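3-hydroxyisobutyryl-CoA hydrolase (Mycobacterium thermoresistibile, PDB 4HDT) probably hydrolyses the thioester of 3-hydroxy-2-methylpropanoyl-CoA, releasing 3-hydroxy-2-methylpropanoate and coenzyme A, and belongs to the crotonase-like enoyl-CoA hydratase/isomerase family. Local coordinates at residues R227-E232 and P252-A257; L269-E274 and E336-P341; G165-L170 and E232-D237. All blocks are in the same frame, centred on the assembly; numbering follows the deposited sequence.

Interaction 1: residues R227-E232 and P252-A257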
ATOM      1  N   ARG A 227      -8.743  10.057  16.413  1.00 17.37           N
ATOM      2  CA  ARG A 227      -8.921  11.097  15.392  1.00 17.28           C
ATOM      3  C   ARG A 227      -8.828  12.544  15.902  1.00 17.38           C
ATOM      4  O   ARG A 227      -8.404  13.437  15.177  1.00 16.61           O
ATOM      5  CB  ARG A 227     -10.245  10.945  14.637  1.00 18.09           C
ATOM      6  CG  ARG A 227     -10.277  11.901  13.442  1.00 19.13           C
ATOM      7  CD  ARG A 227     -11.378  11.586  12.502  1.00 20.27           C
ATOM      8  NE  ARG A 227     -11.713  12.722  11.656  1.00 20.09           N
ATOM      9  CZ  ARG A 227     -12.747  12.719  10.837  1.00 20.57           C
ATOM     10  NH1 ARG A 227     -13.530  11.641  10.783  1.00 21.50           N
ATOM     11  NH2 ARG A 227     -13.008  13.787  10.110  1.00 19.68           N
ATOM     12  N   SER A 228      -9.252  12.773  17.139  1.00 17.54           N
ATOM     13  CA  SER A 228      -9.269  14.113  17.680  1.00 18.46           C
ATOM     14  C   SER A 228      -7.872  14.735  17.632  1.00 17.05           C
ATOM     15  O   SER A 228      -7.695  15.835  17.096  1.00 17.26           O
ATOM     16  CB  SER A 228      -9.770  14.098  19.130  1.00 20.20           C
ATOM     17  OG  SER A 228      -9.044  13.143  19.918  1.00 22.11           O
ATOM     18  N   TRP A 229      -6.876  14.029  18.175  1.00 15.77           N
ATOM     19  CA  TRP A 229      -5.509  14.591  18.255  1.00 14.81           C
ATOM     20  C   TRP A 229      -4.759  14.469  16.924  1.00 13.81           C
ATOM     21  O   TRP A 229      -3.894  15.291  16.607  1.00 13.78           O
ATOM     22  CB  TRP A 229      -4.668  14.016  19.417  1.00 14.99           C
ATOM     23  CG  TRP A 229      -4.372  12.535  19.396  1.00 14.55           C
ATOM     24  CD1 TRP A 229      -5.019  11.577  20.102  1.00 14.79           C
ATOM     25  CD2 TRP A 229      -3.358  11.856  18.645  1.00 14.34           C
ATOM     26  NE1 TRP A 229      -4.506  10.359  19.850  1.00 14.55           N
ATOM     27  CE2 TRP A 229      -3.463  10.488  18.968  1.00 14.22           C
ATOM     28  CE3 TRP A 229      -2.344  12.261  17.774  1.00 14.12           C
ATOM     29  CZ2 TRP A 229      -2.618   9.533  18.424  1.00 13.79           C
ATOM     30  CZ3 TRP A 229      -1.520  11.317  17.242  1.00 13.97           C
ATOM     31  CH2 TRP A 229      -1.655   9.967  17.565  1.00 13.77           C
ATOM     32  N   ILE A 230      -5.097  13.456  16.139  1.00 13.06           N
ATOM     33  CA  ILE A 230      -4.576  13.369  14.773  1.00 12.49           C
ATOM     34  C   ILE A 230      -5.005  14.593  13.964  1.00 12.78           C
ATOM     35  O   ILE A 230      -4.177  15.276  13.398  1.00 12.55           O
ATOM     36  CB  ILE A 230      -4.988  12.035  14.107  1.00 12.06           C
ATOM     37  CG1 ILE A 230      -4.238  10.878  14.759  1.00 12.32           C
ATOM     38  CG2 ILE A 230      -4.651  12.064  12.618  1.00 11.59           C
ATOM     39  CD1 ILE A 230      -4.775   9.485  14.440  1.00 12.15           C
ATOM     40  N   ASP A 231      -6.301  14.890  13.952  1.00 13.31           N
ATOM     41  CA  ASP A 231      -6.798  16.047  13.197  1.00 14.30           C
ATOM     42  C   ASP A 231      -6.244  17.365  13.762  1.00 14.88           C
ATOM     43  O   ASP A 231      -5.980  18.298  13.002  1.00 16.55           O
ATOM     44  CB  ASP A 231      -8.320  16.076  13.232  1.00 14.94           C
ATOM     45  CG  ASP A 231      -8.949  15.046  12.339  1.00 15.53           C
ATOM     46  OD1 ASP A 231      -8.228  14.219  11.719  1.00 14.78           O
ATOM     47  OD2 ASP A 231     -10.205  15.071  12.245  1.00 16.71           O
ATOM     48  N   GLU A 232      -6.042  17.428  15.078  1.00 14.39           N
ATOM     49  CA  GLU A 232      -5.452  18.588  15.732  1.00 14.95           C
ATOM     50  C   GLU A 232      -4.035  18.847  15.261  1.00 14.87           C
ATOM     51  O   GLU A 232      -3.641  19.974  15.057  1.00 15.59           O
ATOM     52  CB  GLU A 232      -5.411  18.346  17.252  1.00 15.09           C
ATOM     53  CG  GLU A 232      -4.691  19.385  18.127  1.00 15.54           C
ATOM     54  CD  GLU A 232      -4.583  18.978  19.592  1.00 15.71           C
ATOM     55  OE1 GLU A 232      -5.145  17.904  19.926  1.00 15.83           O
ATOM     56  OE2 GLU A 232      -3.988  19.737  20.408  1.00 15.49           O
ATOM     57  N   PRO A 252       0.497  10.627  25.626  1.00 19.98           N
ATOM     58  CA  PRO A 252       1.339   9.514  25.190  1.00 19.41           C
ATOM     59  C   PRO A 252       1.185   9.097  23.715  1.00 18.13           C
ATOM     60  O   PRO A 252       2.214   8.879  23.050  1.00 17.78           O
ATOM     61  CB  PRO A 252       0.930   8.381  26.147  1.00 20.10           C
ATOM     62  CG  PRO A 252       0.485   9.079  27.359  1.00 21.08           C
ATOM     63  CD  PRO A 252      -0.212  10.315  26.887  1.00 20.76           C
ATOM     64  N   ALA A 253      -0.035   8.972  23.190  1.00 17.21           N
ATOM     65  CA  ALA A 253      -0.176   8.473  21.821  1.00 16.21           C
ATOM     66  C   ALA A 253       0.426   9.435  20.790  1.00 15.15           C
ATOM     67  O   ALA A 253       1.087   9.010  19.820  1.00 14.80           O
ATOM     68  CB  ALA A 253      -1.629   8.158  21.474  1.00 16.36           C
ATOM     69  N   ALA A 254       0.166  10.730  20.961  1.00 14.97           N
ATOM     70  CA  ALA A 254       0.792  11.766  20.137  1.00 14.41           C
ATOM     71  C   ALA A 254       2.326  11.749  20.253  1.00 14.43           C
ATOM     72  O   ALA A 254       3.011  11.894  19.257  1.00 14.11           O
ATOM     73  CB  ALA A 254       0.207  13.141  20.487  1.00 14.71           C
ATOM     74  N   GLY A 255       2.856  11.599  21.473  1.00 15.10           N
ATOM     75  CA  GLY A 255       4.313  11.563  21.678  1.00 15.54           C
ATOM     76  C   GLY A 255       4.937  10.396  20.973  1.00 15.17           C
ATOM     77  O   GLY A 255       6.026  10.528  20.406  1.00 15.13           O
ATOM     78  N   GLU A 256       4.266   9.253  21.038  1.00 15.01           N
ATOM     79  CA  GLU A 256       4.675   8.046  20.355  1.00 14.60           C
ATOM     80  C   GLU A 256       4.712   8.247  18.851  1.00 13.84           C
ATOM     81  O   GLU A 256       5.645   7.783  18.165  1.00 13.89           O
ATOM     82  CB  GLU A 256       3.723   6.900  20.634  1.00 14.82           C
ATOM     83  N   ALA A 257       3.704   8.927  18.316  1.00 13.27           N
ATOM     84  CA  ALA A 257       3.688   9.254  16.897  1.00 12.72           C
ATOM     85  C   ALA A 257       4.851  10.134  16.530  1.00 12.86           C
ATOM     86  O   ALA A 257       5.529   9.890  15.542  1.00 12.18           O
ATOM     87  CB  ALA A 257       2.376   9.920  16.502  1.00 12.59           C
TER
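W229 lays its indole against the alanine-lined side of helix 252-261, showing how one broad aromatic can fill the gap between two helices by resting on methyls and on the bare backbone between A253 and A254. A chi1 of 62° tucks CG over the residue's own backbone and turns the ring's flat side to A254. The tight part lies at the benzo ring. CZ2 of W229 comes within 3.5 Å of A253 CB, W229 CZ3 lies 3.7 Å from A254 CA, and the A254 methyl rests over the six-membered face as a CH-pi contact, its CB 4.2 Å from the centroid. W229 CE3 meets the same A254 CB at 3.8 Å, while I230 CG1, from the indole's own helix, covers the opposite face near the rim. The fit is looser toward A257, whose CB comes no nearer than 4.2 Å to W229 CH2. The indole NE1 turns to Q226 OE1, just before the helix, for its hydrogen bond. Away from this interface, the exposed R227 pairs with D231 on its own helix through a salt bridge, NE to OD2 at 2.9 Å. L246 of helix 239-249 touches both W229 and A254. With the short axes 10.5 Å apart and crossing at -48°, this is inclined helix-helix packing in the all-helical region that follows the core of this crotonase-like fold.

Interaction 2: residues L269-E274 and E336-P341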
ATOM      1  N   LEU A 269       9.722  11.867   4.271  1.00 11.13           N
ATOM      2  CA  LEU A 269       8.610  12.437   5.045  1.00 10.86           C
ATOM      3  C   LEU A 269       8.054  13.645   4.316  1.00 11.17           C
ATOM      4  O   LEU A 269       6.839  13.760   4.162  1.00 10.63           O
ATOM      5  CB  LEU A 269       9.045  12.890   6.448  1.00 11.21           C
ATOM      6  CG  LEU A 269       9.247  11.754   7.445  1.00 11.03           C
ATOM      7  CD1 LEU A 269      10.089  12.259   8.630  1.00 11.74           C
ATOM      8  CD2 LEU A 269       7.932  11.084   7.857  1.00 10.48           C
ATOM      9  N   SER A 270       8.954  14.518   3.873  1.00 11.89           N
ATOM     10  CA  SER A 270       8.571  15.788   3.240  1.00 12.52           C
ATOM     11  C   SER A 270       7.868  15.536   1.914  1.00 12.40           C
ATOM     12  O   SER A 270       6.882  16.189   1.579  1.00 12.44           O
ATOM     13  CB  SER A 270       9.792  16.677   3.052  1.00 13.47           C
ATOM     14  OG  SER A 270      10.473  16.894   4.287  1.00 13.86           O
ATOM     15  N   VAL A 271       8.390  14.594   1.158  1.00 12.18           N
ATOM     16  CA  VAL A 271       7.798  14.288  -0.140  1.00 12.00           C
ATOM     17  C   VAL A 271       6.451  13.581   0.069  1.00 11.41           C
ATOM     18  O   VAL A 271       5.497  13.789  -0.694  1.00 11.19           O
ATOM     19  CB  VAL A 271       8.754  13.489  -1.019  1.00 12.15           C
ATOM     20  CG1 VAL A 271       8.084  13.087  -2.319  1.00 11.97           C
ATOM     21  CG2 VAL A 271      10.042  14.270  -1.312  1.00 13.03           C
ATOM     22  N   THR A 272       6.364  12.739   1.098  1.00 11.10           N
ATOM     23  CA  THR A 272       5.129  12.058   1.450  1.00 10.84           C
ATOM     24  C   THR A 272       4.010  13.041   1.811  1.00 11.05           C
ATOM     25  O   THR A 272       2.882  12.924   1.322  1.00 11.27           O
ATOM     26  CB  THR A 272       5.361  11.011   2.544  1.00 10.38           C
ATOM     27  OG1 THR A 272       6.213   9.992   2.003  1.00 10.30           O
ATOM     28  CG2 THR A 272       4.049  10.363   2.964  1.00 10.04           C
ATOM     29  N   LEU A 273       4.331  14.018   2.651  1.00 11.60           N
ATOM     30  CA  LEU A 273       3.352  15.041   2.982  1.00 11.93           C
ATOM     31  C   LEU A 273       2.855  15.764   1.726  1.00 12.24           C
ATOM     32  O   LEU A 273       1.638  15.925   1.523  1.00 12.10           O
ATOM     33  CB  LEU A 273       3.915  16.028   4.003  1.00 12.64           C
ATOM     34  CG  LEU A 273       2.989  17.174   4.454  1.00 13.20           C
ATOM     35  CD1 LEU A 273       1.704  16.589   5.029  1.00 12.79           C
ATOM     36  CD2 LEU A 273       3.714  18.042   5.483  1.00 14.09           C
ATOM     37  N   GLU A 274       3.777  16.138   0.863  1.00 12.75           N
ATOM     38  CA  GLU A 274       3.404  16.848  -0.370  1.00 13.54           C
ATOM     39  C   GLU A 274       2.611  15.934  -1.314  1.00 12.67           C
ATOM     40  O   GLU A 274       1.654  16.393  -1.956  1.00 12.74           O
ATOM     41  CB  GLU A 274       4.633  17.407  -1.062  1.00 14.59           C
ATOM     42  CG  GLU A 274       4.351  18.239  -2.291  1.00 15.94           C
ATOM     43  CD  GLU A 274       3.723  19.593  -2.010  1.00 17.31           C
ATOM     44  OE1 GLU A 274       3.761  20.123  -0.861  1.00 18.39           O
ATOM     45  OE2 GLU A 274       3.146  20.131  -2.976  1.00 17.97           O
ATOM     46  N   GLU A 336      10.372  19.529  -4.484  1.00 20.02           N
ATOM     47  CA  GLU A 336       9.863  19.702  -5.841  1.00 20.94           C
ATOM     48  C   GLU A 336      10.557  18.804  -6.846  1.00 19.94           C
ATOM     49  O   GLU A 336       9.928  18.357  -7.816  1.00 19.52           O
ATOM     50  CB  GLU A 336       9.940  21.189  -6.254  1.00 23.44           C
ATOM     51  CG  GLU A 336       9.572  21.502  -7.685  1.00 26.07           C
ATOM     52  CD  GLU A 336       8.129  21.175  -8.061  1.00 27.08           C
ATOM     53  OE1 GLU A 336       7.252  21.082  -7.181  1.00 28.71           O
ATOM     54  OE2 GLU A 336       7.882  21.015  -9.275  1.00 30.00           O
ATOM     55  N   ALA A 337      11.828  18.510  -6.617  1.00 19.31           N
ATOM     56  CA  ALA A 337      12.597  17.625  -7.531  1.00 19.15           C
ATOM     57  C   ALA A 337      11.969  16.237  -7.700  1.00 17.77           C
ATOM     58  O   ALA A 337      12.126  15.616  -8.737  1.00 18.00           O
ATOM     59  CB  ALA A 337      14.022  17.489  -7.038  1.00 19.71           C
ATOM     60  N   TYR A 338      11.242  15.750  -6.703  1.00 16.50           N
ATOM     61  CA  TYR A 338      10.632  14.427  -6.794  1.00 15.18           C
ATOM     62  C   TYR A 338       9.430  14.378  -7.718  1.00 15.10           C
ATOM     63  O   TYR A 338       9.006  13.306  -8.126  1.00 14.64           O
ATOM     64  CB  TYR A 338      10.242  13.903  -5.426  1.00 14.27           C
ATOM     65  CG  TYR A 338      11.387  13.353  -4.604  1.00 13.95           C
ATOM     66  CD1 TYR A 338      12.318  14.198  -4.011  1.00 14.64           C
ATOM     67  CD2 TYR A 338      11.465  12.000  -4.346  1.00 13.35           C
ATOM     68  CE1 TYR A 338      13.355  13.688  -3.225  1.00 14.71           C
ATOM     69  CE2 TYR A 338      12.465  11.474  -3.538  1.00 13.49           C
ATOM     70  CZ  TYR A 338      13.407  12.315  -2.982  1.00 14.00           C
ATOM     71  OH  TYR A 338      14.375  11.778  -2.170  1.00 14.22           O
ATOM     72  N   PHE A 339       8.900  15.544  -8.094  1.00 15.76           N
ATOM     73  CA  PHE A 339       7.700  15.642  -8.905  1.00 16.02           C
ATOM     74  C   PHE A 339       8.018  16.025 -10.338  1.00 17.30           C
ATOM     75  O   PHE A 339       7.103  16.262 -11.113  1.00 17.92           O
ATOM     76  CB  PHE A 339       6.724  16.641  -8.255  1.00 15.93           C
ATOM     77  CG  PHE A 339       6.246  16.194  -6.915  1.00 14.94           C
ATOM     78  CD1 PHE A 339       5.161  15.354  -6.814  1.00 14.28           C
ATOM     79  CD2 PHE A 339       6.894  16.584  -5.742  1.00 14.96           C
ATOM     80  CE1 PHE A 339       4.738  14.884  -5.577  1.00 13.56           C
ATOM     81  CE2 PHE A 339       6.465  16.138  -4.508  1.00 14.24           C
ATOM     82  CZ  PHE A 339       5.398  15.287  -4.420  1.00 13.64           C
ATOM     83  N   ALA A 340       9.301  15.994 -10.702  1.00 17.90           N
ATOM     84  CA  ALA A 340       9.710  16.324 -12.056  1.00 19.29           C
ATOM     85  C   ALA A 340       9.162  15.323 -13.071  1.00 19.32           C
ATOM     86  O   ALA A 340       9.022  14.101 -12.787  1.00 18.20           O
ATOM     87  CB  ALA A 340      11.215  16.404 -12.151  1.00 19.78           C
ATOM     88  N   PRO A 341       8.824  15.835 -14.270  1.00 20.80           N
ATOM     89  CA  PRO A 341       8.468  14.960 -15.390  1.00 20.84           C
ATOM     90  C   PRO A 341       9.525  13.933 -15.674  1.00 20.93           C
ATOM     91  O   PRO A 341      10.715  14.205 -15.511  1.00 21.49           O
ATOM     92  CB  PRO A 341       8.440  15.914 -16.593  1.00 22.06           C
ATOM     93  CG  PRO A 341       8.131  17.243 -16.024  1.00 22.61           C
ATOM     94  CD  PRO A 341       8.657  17.258 -14.603  1.00 21.98           C
TER
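The turn that follows helix 332-336 packs onto helix 266-279 in the helical C-terminal part of this crotonase-like chain, with Y338 and F339 presenting two aromatic rings to V271 and E274. The pair illustrates how neighbouring aromatics can share one helix surface, each meeting it differently. V271 CG2 stands over the face of Y338 in a CH-pi contact, 3.7 Å from the ring centroid and 18° off its normal, with Y338 CD1 the nearest ring atom to that methyl at 3.5 Å. The other branch, CG1, anti to the backbone N (chi1 176°), lies between the two aromatics, 3.9 Å from Y338 CB and 4.1 Å from F339 CZ. F339 also brings its edge near the carbonyl of V271, with CZ 4.0 Å from O. That oxygen accepts a hydrogen bond from S275 OG. Farther along the helix, the aliphatic part of E274 crosses F339 at a slant, CG to CE2 at 3.7 Å, and a bend at chi2 (71°) carries the carboxylate off with its plane steeply inclined to the ring. V295 of helix 285-299 touches both V271 and F339. The acidic ends of E274 and E336, with OE2 and OE1 6.0 Å apart, would be expected to repel each other, but R278 forms a salt bridge with each and a cation-pi contact with F339. The chemistry thus implies an apolar joint bordered by a shared arginine that probably offsets its two nearby negative charges.

Interaction 3: residues G165-L170 and E232-D237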
ATOM      1  N   GLY A 165      -5.072   9.574   7.171  1.00 10.04           N
ATOM      2  CA  GLY A 165      -4.141   9.176   6.101  1.00 10.09           C
ATOM      3  C   GLY A 165      -2.737   9.736   6.277  1.00 10.36           C
ATOM      4  O   GLY A 165      -1.713   9.030   6.037  1.00 10.40           O
ATOM      5  N   LEU A 166      -2.621  11.004   6.679  1.00 11.15           N
ATOM      6  CA  LEU A 166      -1.282  11.578   6.930  1.00 11.61           C
ATOM      7  C   LEU A 166      -0.598  10.893   8.080  1.00 10.98           C
ATOM      8  O   LEU A 166       0.616  10.647   8.067  1.00 10.60           O
ATOM      9  CB  LEU A 166      -1.349  13.094   7.239  1.00 13.36           C
ATOM     10  CG  LEU A 166      -1.765  13.950   6.117  1.00 14.81           C
ATOM     11  CD1 LEU A 166      -1.744  15.422   6.559  1.00 15.60           C
ATOM     12  CD2 LEU A 166      -0.851  13.772   4.944  1.00 15.50           C
ATOM     13  N   HIS A 167      -1.359  10.618   9.137  1.00 10.54           N
ATOM     14  CA  HIS A 167      -0.805   9.878  10.252  1.00 10.65           C
ATOM     15  C   HIS A 167      -0.218   8.530   9.796  1.00  9.93           C
ATOM     16  O   HIS A 167       0.913   8.205  10.143  1.00 10.15           O
ATOM     17  CB  HIS A 167      -1.870   9.734  11.344  1.00 11.42           C
ATOM     18  CG  HIS A 167      -1.483   8.821  12.452  1.00 12.28           C
ATOM     19  ND1 HIS A 167      -0.619   9.193  13.464  1.00 12.78           N
ATOM     20  CD2 HIS A 167      -1.811   7.530  12.696  1.00 12.88           C
ATOM     21  CE1 HIS A 167      -0.461   8.191  14.296  1.00 13.36           C
ATOM     22  NE2 HIS A 167      -1.151   7.159  13.844  1.00 13.83           N
ATOM     23  N   ALA A 168      -1.019   7.745   9.098  1.00  9.25           N
ATOM     24  CA  ALA A 168      -0.530   6.465   8.614  1.00  8.70           C
ATOM     25  C   ALA A 168       0.718   6.637   7.727  1.00  8.72           C
ATOM     26  O   ALA A 168       1.672   5.870   7.854  1.00  8.68           O
ATOM     27  CB  ALA A 168      -1.635   5.732   7.890  1.00  8.51           C
ATOM     28  N   ALA A 169       0.703   7.666   6.876  1.00  8.69           N
ATOM     29  CA  ALA A 169       1.787   7.855   5.873  1.00  8.70           C
ATOM     30  C   ALA A 169       3.089   8.347   6.509  1.00  9.02           C
ATOM     31  O   ALA A 169       4.188   7.942   6.096  1.00  9.31           O
ATOM     32  CB  ALA A 169       1.329   8.842   4.831  1.00  8.70           C
ATOM     33  N   LEU A 170       3.000   9.222   7.522  1.00  9.54           N
ATOM     34  CA  LEU A 170       4.199   9.817   8.116  1.00  9.95           C
ATOM     35  C   LEU A 170       4.784   8.940   9.188  1.00 10.14           C
ATOM     36  O   LEU A 170       6.016   8.809   9.299  1.00 10.05           O
ATOM     37  CB  LEU A 170       3.881  11.225   8.630  1.00 10.36           C
ATOM     38  CG  LEU A 170       3.478  12.215   7.553  1.00 10.50           C
ATOM     39  CD1 LEU A 170       3.219  13.583   8.188  1.00 11.00           C
ATOM     40  CD2 LEU A 170       4.467  12.362   6.403  1.00 10.54           C
ATOM     41  N   GLU A 232      -6.042  17.428  15.078  1.00 14.39           N
ATOM     42  CA  GLU A 232      -5.452  18.588  15.732  1.00 14.95           C
ATOM     43  C   GLU A 232      -4.035  18.847  15.261  1.00 14.87           C
ATOM     44  O   GLU A 232      -3.641  19.974  15.057  1.00 15.59           O
ATOM     45  CB  GLU A 232      -5.411  18.346  17.252  1.00 15.09           C
ATOM     46  CG  GLU A 232      -4.691  19.385  18.127  1.00 15.54           C
ATOM     47  CD  GLU A 232      -4.583  18.978  19.592  1.00 15.71           C
ATOM     48  OE1 GLU A 232      -5.145  17.904  19.926  1.00 15.83           O
ATOM     49  OE2 GLU A 232      -3.988  19.737  20.408  1.00 15.49           O
ATOM     50  N   CYS A 233      -3.258  17.786  15.176  1.00 14.40           N
ATOM     51  CA  CYS A 233      -1.822  17.921  15.061  1.00 14.97           C
ATOM     52  C   CYS A 233      -1.328  17.828  13.641  1.00 14.81           C
ATOM     53  O   CYS A 233      -0.258  18.378  13.335  1.00 15.71           O
ATOM     54  CB  CYS A 233      -1.109  16.875  15.942  1.00 14.87           C
ATOM     55  SG  CYS A 233      -1.392  17.144  17.711  1.00 16.24           S
ATOM     56  N   TYR A 234      -2.053  17.135  12.769  1.00 14.36           N
ATOM     57  CA  TYR A 234      -1.571  16.930  11.404  1.00 14.17           C
ATOM     58  C   TYR A 234      -2.041  17.993  10.415  1.00 15.42           C
ATOM     59  O   TYR A 234      -1.905  17.812   9.221  1.00 15.08           O
ATOM     60  CB  TYR A 234      -1.914  15.506  10.923  1.00 12.94           C
ATOM     61  CG  TYR A 234      -1.059  14.379  11.502  1.00 12.62           C
ATOM     62  CD1 TYR A 234      -1.377  13.767  12.696  1.00 12.52           C
ATOM     63  CD2 TYR A 234       0.044  13.918  10.808  1.00 12.33           C
ATOM     64  CE1 TYR A 234      -0.613  12.712  13.202  1.00 12.08           C
ATOM     65  CE2 TYR A 234       0.823  12.885  11.293  1.00 12.22           C
ATOM     66  CZ  TYR A 234       0.496  12.262  12.467  1.00 12.09           C
ATOM     67  OH  TYR A 234       1.212  11.218  12.949  1.00 11.66           O
ATOM     68  N   THR A 235      -2.584  19.129  10.893  1.00 17.39           N
ATOM     69  CA  THR A 235      -2.928  20.210   9.979  1.00 19.79           C
ATOM     70  C   THR A 235      -1.784  21.179   9.670  1.00 21.30           C
ATOM     71  O   THR A 235      -1.962  22.081   8.820  1.00 24.50           O
ATOM     72  CB  THR A 235      -4.121  20.996  10.518  1.00 21.29           C
ATOM     73  OG1 THR A 235      -3.844  21.360  11.861  1.00 23.59           O
ATOM     74  CG2 THR A 235      -5.344  20.141  10.449  1.00 21.41           C
ATOM     75  N   GLY A 236      -0.618  20.939  10.259  1.00 21.48           N
ATOM     76  CA  GLY A 236       0.537  21.799  10.096  1.00 22.06           C
ATOM     77  C   GLY A 236       1.034  21.855   8.663  1.00 22.79           C
ATOM     78  O   GLY A 236       0.878  20.888   7.921  1.00 21.26           O
ATOM     79  N   ASP A 237       1.630  22.988   8.287  1.00 23.50           N
ATOM     80  CA  ASP A 237       2.095  23.186   6.904  1.00 23.89           C
ATOM     81  C   ASP A 237       3.276  22.274   6.561  1.00 21.19           C
ATOM     82  O   ASP A 237       3.447  21.896   5.412  1.00 21.24           O
ATOM     83  CB  ASP A 237       2.545  24.642   6.679  1.00 27.22           C
ATOM     84  CG  ASP A 237       1.380  25.605   6.477  1.00 30.46           C
ATOM     85  OD1 ASP A 237       0.292  25.169   6.033  1.00 32.71           O
ATOM     86  OD2 ASP A 237       1.580  26.813   6.735  1.00 35.38           O
TER
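A tyrosine at the end of a helix packs against a neighbouring helix here: Y234, the first residue after helix 227-233 to leave helical geometry, lays its ring across L166, H167 and L170 of helix 164-171. It is a mainly apolar contact finished by one polar bond, and an example of how a helix terminus can be tied to the body of a fold through a single side chain. With CG anti to its carbonyl carbon (chi1 -75°), Y234 sends its ring onto the helix surface. H167 covers one face with its CA and CB: CA lies 3.5 Å from Y234 CZ, and CB makes a CH-pi contact 4.0 Å from the ring centroid. L170 CD1 comes to the edge, near the ring plane, at 4.0 Å from Y234 CE2. L166 CB approaches Y234 CD2 at 3.9 Å, and L166 CD1 also touches the Y234 backbone, 3.6 Å from its O. I242 of helix 239-249 touches both L170 and Y234, and A257 and I261 of helix 252-261 add further cover to the tyrosine. With CG anti to the backbone N (chi1 171°), the imidazole stands beside the hydroxyl end of Y234, and H167 ND1 and Y234 OH join in a hydrogen bond that is short, 2.8 Å, but bent (146°), and in which either could be the donor; the oxygen lies at the edge of the imidazole, near its plane. The two ring planes are almost perpendicular. The hydroxyl of this buried tyrosine therefore has a polar partner, and this bond at the far end of the ring, together with the apolar contacts around the ring, holds both its position and its tilt.

How the interactions relate
Helix 164-171 stands between the other elements and joins them. Interactions 1 and 3 share E232 and helix 227-233, with centres about 9 Å apart, and H167 meets both sides of interaction 1: its CB lies 3.8 Å from I230 CG2 and its CE1 4.0 Å from A257 CB. Elsewhere on its surface the same helix touches interaction 2, centred about 16 Å from interaction 3, where L166 CD2 is 3.8 Å from L273 CD1. Interactions 1 and 2 do not touch; their nearest atoms are about 8 Å apart and their centres about 25 Å. All three lie away from the zinc sites, so they describe the packing of the helical region.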